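Local coordinates for conserved domain protein (Streptococcus pneumoniae, PDB 2I7R) that is of unknown function but belongs to the glyoxalase/bleomycin resistance/dioxygenase superfamily, whose fold probably forms a binding cavity between paired sheets, at residues I65-V71 with L110-R116; V74-Y78 with T99-L103. All coordinates share one frame; numbering follows the deposited sequence.

Contact 1: I65-V71 with L110-R116; sequences IIIHIEV and LVLDFYR
His68 and Asp113 face each other across two parallel strands, and backbone hydrogen bonds join the strands in register: Ile67 N binds Val111 O at 3.0 Å and Ile67 O receives Asp113 N, a pattern continued by Ile69 and Val71 with Asp113 and Tyr115. The axes run 4.6 Å apart at 25°, as in a twisted sheet.

The polar link is made at the imidazole edge. ND1 of His68 donates to OD2 of Asp113 at 2.7 Å, a somewhat bent bond that meets the lone pair of OD2 turned away from the other carboxylate oxygen. The oxygen lies near the ring plane while the carboxylate itself stands almost upright to it. NE2 binds Asp10 of the second subunit, and OD1 of Asp113 takes the N-H of Leu102.

Aromatic contacts follow on this same face. With CG set between backbone N and carbonyl carbon (chi1 81°), the Tyr115 ring reaches over strand 65-70, where CE2 lies 3.6 Å from CB of His68. The two rings form a T-shaped (edge-to-face) pair, the His68 edge toward the Tyr115 face, centroids 5.9 Å apart. Glu70 CB makes an off-centre CH-pi contact with the phenol, and its CG lies over that ring toward the rim. Tyr115 OH and Glu70 OE1 both bond to Asn7 of the second subunit.

The opposite face is apolar. CD1 of Ile65 lies 3.9 Å from CD2 of Leu110; farther on, Ile69 CD1 sits 4.0 Å from Phe114 CE1, while Val71 CG1 meets the Phe114 edge. Leu27 of helix 16-27 covers Ile69 and Leu112.

The chemistry thus differs by face: one is apolar, the other mixed, Ile66 packing on Val111 before the polar and aromatic groups. The backbone ladder of 65-70 continues the sheet into the second subunit; bonds from His68, Glu70 and Tyr115 add to it, and the imidazole is gripped at both nitrogens.

Contact 2: V74-Y78 with T99-L103; sequences VDQNY and TESLL
Val74, at the start of helix 74-84, rests on the strand between Glu100 and Leu102. Its CG1, carried anti to the backbone N (chi1 175°), lies 3.7 Å from CB of Leu102, while its CB is equally far, 3.7 Å, from CD of Glu100; Val74 lies alongside both, its chain running counter to theirs.

One residue on, Asp75 brings carboxylate against carboxylate. OD2 of Asp75 is only 2.6 Å from OE2 of Glu100, with the two side chains crossing at about a right angle and their planes turned by 35°. This distance is consistent with one of the two acids being protonated. The other oxygen of Glu100, OE1, is held in a salt bridge by Arg116.

Asn77 only grazes the strand, its CB 4.4 Å from CD2 of Leu102; its ND2 bonds to the carbonyl O of Asp73, just before the helix, and its OD1 to NH2 of Arg80. Tyr78, one turn beyond Val74, donates its N-H to Val74 O in the helical hydrogen bond. CD1 of its ring closes to 3.4 Å on CD1 of Leu102, whereas the other leucine branch, CD2, lies 3.6 Å from Tyr78 CA, against the helix backbone.

The axes of 74-78 and 100-103 approach to 8.7 Å and run in the same sense at 21°. Pro92 of strand 88-94 touches Asp75, Tyr78 and Glu100, whereas Arg116 of strand 111-116 borders Val74.

In chain order, strand 65-70, helix 74-84 and strands 88-94, 100-105 and 111-116 resemble the beta-alpha-beta-beta-beta motif of the superfamily: contact 1 joins the first and last of these strands, and contact 2 seats the helix on the strand next to 111-116. Their centres are about 9 Å apart. The seam between them includes a probable hydrogen bond from Phe114 N to Leu102 O, 2.9 Å, and the salt bridge of Arg116 NH1 to Glu100 OE1, 3.0 Å. Tyr115 CB also packs on Glu100 O at 3.3 Å. The helix packs on the apolar side; the opposite side, with His68 and Tyr115, is consistent with the concave surface that lines the cavity in relatives, although no ligand identifies a site here.

Contact 1: I65-V71 with L110-R116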
# COMPACT_ATOMS: atom_id res chain seq x y z
N ILE A 65 6.96 0.80 -4.74
CA ILE A 65 6.41 0.19 -3.54
C ILE A 65 6.68 -1.30 -3.48
O ILE A 65 6.95 -1.94 -4.49
CB ILE A 65 4.87 0.46 -3.36
CG1 ILE A 65 4.05 -0.52 -4.22
CG2 ILE A 65 4.55 2.01 -3.56
CD1 ILE A 65 2.50 -0.35 -4.12
N ILE A 66 6.63 -1.83 -2.26
CA ILE A 66 6.63 -3.28 -2.03
C ILE A 66 5.42 -3.57 -1.14
O ILE A 66 5.23 -2.95 -0.10
CB ILE A 66 7.96 -3.76 -1.38
CG1 ILE A 66 9.15 -3.48 -2.34
CG2 ILE A 66 7.90 -5.23 -1.00
CD1 ILE A 66 10.53 -3.76 -1.79
N ILE A 67 4.61 -4.52 -1.59
CA ILE A 67 3.41 -4.97 -0.90
C ILE A 67 3.81 -6.29 -0.25
O ILE A 67 4.04 -7.28 -0.97
CB ILE A 67 2.28 -5.23 -1.93
CG1 ILE A 67 1.68 -3.90 -2.48
CG2 ILE A 67 1.24 -6.13 -1.37
CD1 ILE A 67 0.90 -4.16 -3.78
N HIS A 68 3.91 -6.30 1.08
CA HIS A 68 4.32 -7.50 1.83
C HIS A 68 3.12 -8.28 2.29
O HIS A 68 2.22 -7.73 2.94
CB HIS A 68 5.18 -7.17 3.06
CG HIS A 68 6.43 -6.39 2.76
ND1 HIS A 68 7.67 -6.99 2.65
CD2 HIS A 68 6.63 -5.07 2.59
CE1 HIS A 68 8.58 -6.06 2.37
NE2 HIS A 68 7.98 -4.89 2.36
N ILE A 69 3.13 -9.58 2.00
CA ILE A 69 2.04 -10.46 2.36
C ILE A 69 2.57 -11.57 3.26
O ILE A 69 3.43 -12.38 2.84
CB ILE A 69 1.33 -11.06 1.12
CG1 ILE A 69 0.82 -9.92 0.22
CG2 ILE A 69 0.15 -12.04 1.55
CD1 ILE A 69 0.42 -10.34 -1.17
N GLU A 70 2.11 -11.57 4.51
CA GLU A 70 2.52 -12.62 5.42
C GLU A 70 1.79 -13.95 5.10
O GLU A 70 0.57 -14.01 4.97
CB GLU A 70 2.31 -12.23 6.87
CG GLU A 70 3.21 -13.04 7.81
CD GLU A 70 3.22 -12.52 9.24
OE1 GLU A 70 2.44 -11.59 9.56
OE2 GLU A 70 4.01 -13.07 10.04
N VAL A 71 2.58 -15.01 4.93
CA VAL A 71 2.06 -16.31 4.53
C VAL A 71 2.58 -17.40 5.48
O VAL A 71 3.56 -17.17 6.20
CB VAL A 71 2.47 -16.68 3.07
CG1 VAL A 71 1.83 -15.74 2.08
CG2 VAL A 71 4.01 -16.70 2.91
N LEU A 110 4.32 -3.27 -9.93
CA LEU A 110 4.16 -3.67 -8.50
C LEU A 110 5.18 -4.74 -8.19
O LEU A 110 5.50 -5.53 -9.07
CB LEU A 110 2.79 -4.24 -8.18
CG LEU A 110 1.63 -3.28 -8.43
CD1 LEU A 110 0.35 -4.01 -8.58
CD2 LEU A 110 1.61 -2.25 -7.35
N VAL A 111 5.65 -4.74 -6.95
CA VAL A 111 6.56 -5.74 -6.39
C VAL A 111 5.90 -6.32 -5.13
O VAL A 111 5.38 -5.59 -4.27
CB VAL A 111 7.97 -5.12 -6.01
CG1 VAL A 111 8.86 -6.15 -5.28
CG2 VAL A 111 8.70 -4.46 -7.27
N LEU A 112 5.92 -7.63 -5.03
CA LEU A 112 5.23 -8.29 -3.92
C LEU A 112 6.27 -9.08 -3.14
O LEU A 112 7.20 -9.65 -3.72
CB LEU A 112 4.09 -9.20 -4.40
CG LEU A 112 2.83 -8.42 -4.89
CD1 LEU A 112 3.03 -7.91 -6.30
CD2 LEU A 112 1.55 -9.28 -4.82
N ASP A 113 6.10 -9.09 -1.82
CA ASP A 113 6.90 -9.95 -0.94
C ASP A 113 5.98 -10.91 -0.22
O ASP A 113 5.07 -10.49 0.48
CB ASP A 113 7.69 -9.09 0.06
CG ASP A 113 8.46 -9.91 1.08
OD1 ASP A 113 8.90 -11.02 0.75
OD2 ASP A 113 8.64 -9.43 2.21
N PHE A 114 6.19 -12.21 -0.45
CA PHE A 114 5.56 -13.25 0.37
C PHE A 114 6.56 -13.64 1.47
O PHE A 114 7.64 -14.15 1.18
CB PHE A 114 5.17 -14.44 -0.51
CG PHE A 114 4.19 -14.10 -1.61
CD1 PHE A 114 2.83 -14.19 -1.39
CD2 PHE A 114 4.65 -13.66 -2.85
CE1 PHE A 114 1.91 -13.88 -2.42
CE2 PHE A 114 3.75 -13.35 -3.89
CZ PHE A 114 2.38 -13.45 -3.68
N TYR A 115 6.21 -13.39 2.73
CA TYR A 115 7.15 -13.54 3.83
C TYR A 115 6.53 -14.23 5.07
O TYR A 115 5.33 -14.29 5.20
CB TYR A 115 7.80 -12.18 4.22
CG TYR A 115 6.93 -11.31 5.11
CD1 TYR A 115 7.21 -11.15 6.47
CD2 TYR A 115 5.80 -10.66 4.59
CE1 TYR A 115 6.38 -10.36 7.29
CE2 TYR A 115 5.00 -9.88 5.38
CZ TYR A 115 5.29 -9.72 6.72
OH TYR A 115 4.44 -8.95 7.47
N ARG A 116 7.40 -14.74 5.94
CA ARG A 116 6.99 -15.25 7.26
C ARG A 116 8.07 -14.97 8.28
O ARG A 116 9.22 -14.82 7.96
CB ARG A 116 6.60 -16.75 7.25
CG ARG A 116 7.52 -17.66 6.50
CD ARG A 116 7.25 -19.19 6.83
NE ARG A 116 7.71 -19.43 8.16
CZ ARG A 116 8.98 -19.59 8.52
NH1 ARG A 116 9.96 -19.64 7.63
NH2 ARG A 116 9.27 -19.72 9.81

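Contact 2: V74-Y78 with T99-L103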
# COMPACT_ATOMS: atom_id res chain seq x y z
N VAL A 74 6.40 -19.96 2.60
CA VAL A 74 7.05 -19.16 1.58
C VAL A 74 7.53 -19.99 0.40
O VAL A 74 7.37 -19.61 -0.77
CB VAL A 74 8.21 -18.31 2.17
CG1 VAL A 74 8.98 -17.55 1.09
CG2 VAL A 74 7.67 -17.33 3.21
N ASP A 75 8.07 -21.16 0.72
CA ASP A 75 8.64 -22.07 -0.25
C ASP A 75 7.59 -22.72 -1.13
O ASP A 75 7.80 -22.84 -2.32
CB ASP A 75 9.51 -23.11 0.46
CG ASP A 75 10.64 -22.45 1.24
OD1 ASP A 75 11.69 -22.21 0.63
OD2 ASP A 75 10.43 -22.10 2.43
N GLN A 76 6.44 -23.06 -0.57
CA GLN A 76 5.32 -23.50 -1.39
C GLN A 76 4.82 -22.41 -2.39
O GLN A 76 4.55 -22.73 -3.55
CB GLN A 76 4.18 -24.10 -0.56
CG GLN A 76 3.15 -24.90 -1.41
CD GLN A 76 3.80 -25.97 -2.36
OE1 GLN A 76 4.52 -26.89 -1.91
NE2 GLN A 76 3.54 -25.84 -3.69
N ASN A 77 4.72 -21.15 -1.95
CA ASN A 77 4.42 -20.05 -2.87
C ASN A 77 5.46 -19.93 -3.96
O ASN A 77 5.14 -19.74 -5.13
CB ASN A 77 4.27 -18.71 -2.12
CG ASN A 77 2.92 -18.57 -1.47
OD1 ASN A 77 1.93 -18.25 -2.13
ND2 ASN A 77 2.85 -18.85 -0.17
N TYR A 78 6.72 -20.08 -3.56
CA TYR A 78 7.83 -20.09 -4.50
C TYR A 78 7.66 -21.08 -5.63
O TYR A 78 7.74 -20.70 -6.80
CB TYR A 78 9.15 -20.36 -3.78
CG TYR A 78 10.37 -20.22 -4.64
CD1 TYR A 78 10.52 -19.12 -5.48
CD2 TYR A 78 11.39 -21.18 -4.60
CE1 TYR A 78 11.64 -18.95 -6.24
CE2 TYR A 78 12.54 -21.03 -5.37
CZ TYR A 78 12.65 -19.90 -6.20
OH TYR A 78 13.77 -19.69 -6.97
N THR A 99 13.30 -14.30 9.44
CA THR A 99 12.32 -13.73 8.52
C THR A 99 12.63 -14.23 7.15
O THR A 99 13.62 -13.85 6.57
CB THR A 99 12.29 -12.21 8.57
OG1 THR A 99 11.94 -11.81 9.90
CG2 THR A 99 11.23 -11.65 7.50
N GLU A 100 11.80 -15.13 6.66
CA GLU A 100 12.02 -15.68 5.33
C GLU A 100 11.16 -14.87 4.34
O GLU A 100 10.00 -14.59 4.62
CB GLU A 100 11.65 -17.16 5.29
CG GLU A 100 12.09 -17.86 4.01
CD GLU A 100 11.37 -19.19 3.79
OE1 GLU A 100 10.56 -19.64 4.64
OE2 GLU A 100 11.65 -19.79 2.74
N SER A 101 11.74 -14.50 3.21
CA SER A 101 10.98 -13.76 2.21
C SER A 101 11.28 -14.18 0.78
O SER A 101 12.26 -14.83 0.50
CB SER A 101 11.18 -12.25 2.37
OG SER A 101 12.47 -11.89 1.95
N LEU A 102 10.39 -13.77 -0.10
CA LEU A 102 10.39 -14.10 -1.52
C LEU A 102 9.81 -12.85 -2.19
O LEU A 102 8.66 -12.47 -1.94
CB LEU A 102 9.47 -15.29 -1.79
CG LEU A 102 9.09 -15.64 -3.23
CD1 LEU A 102 10.36 -16.03 -4.02
CD2 LEU A 102 8.03 -16.76 -3.25
N LEU A 103 10.63 -12.23 -3.03
CA LEU A 103 10.25 -11.03 -3.75
C LEU A 103 9.93 -11.32 -5.20
O LEU A 103 10.75 -11.92 -5.90
CB LEU A 103 11.39 -10.02 -3.67
CG LEU A 103 10.99 -9.25 -2.42
CD1 LEU A 103 12.03 -9.37 -1.33
CD2 LEU A 103 10.56 -7.80 -2.75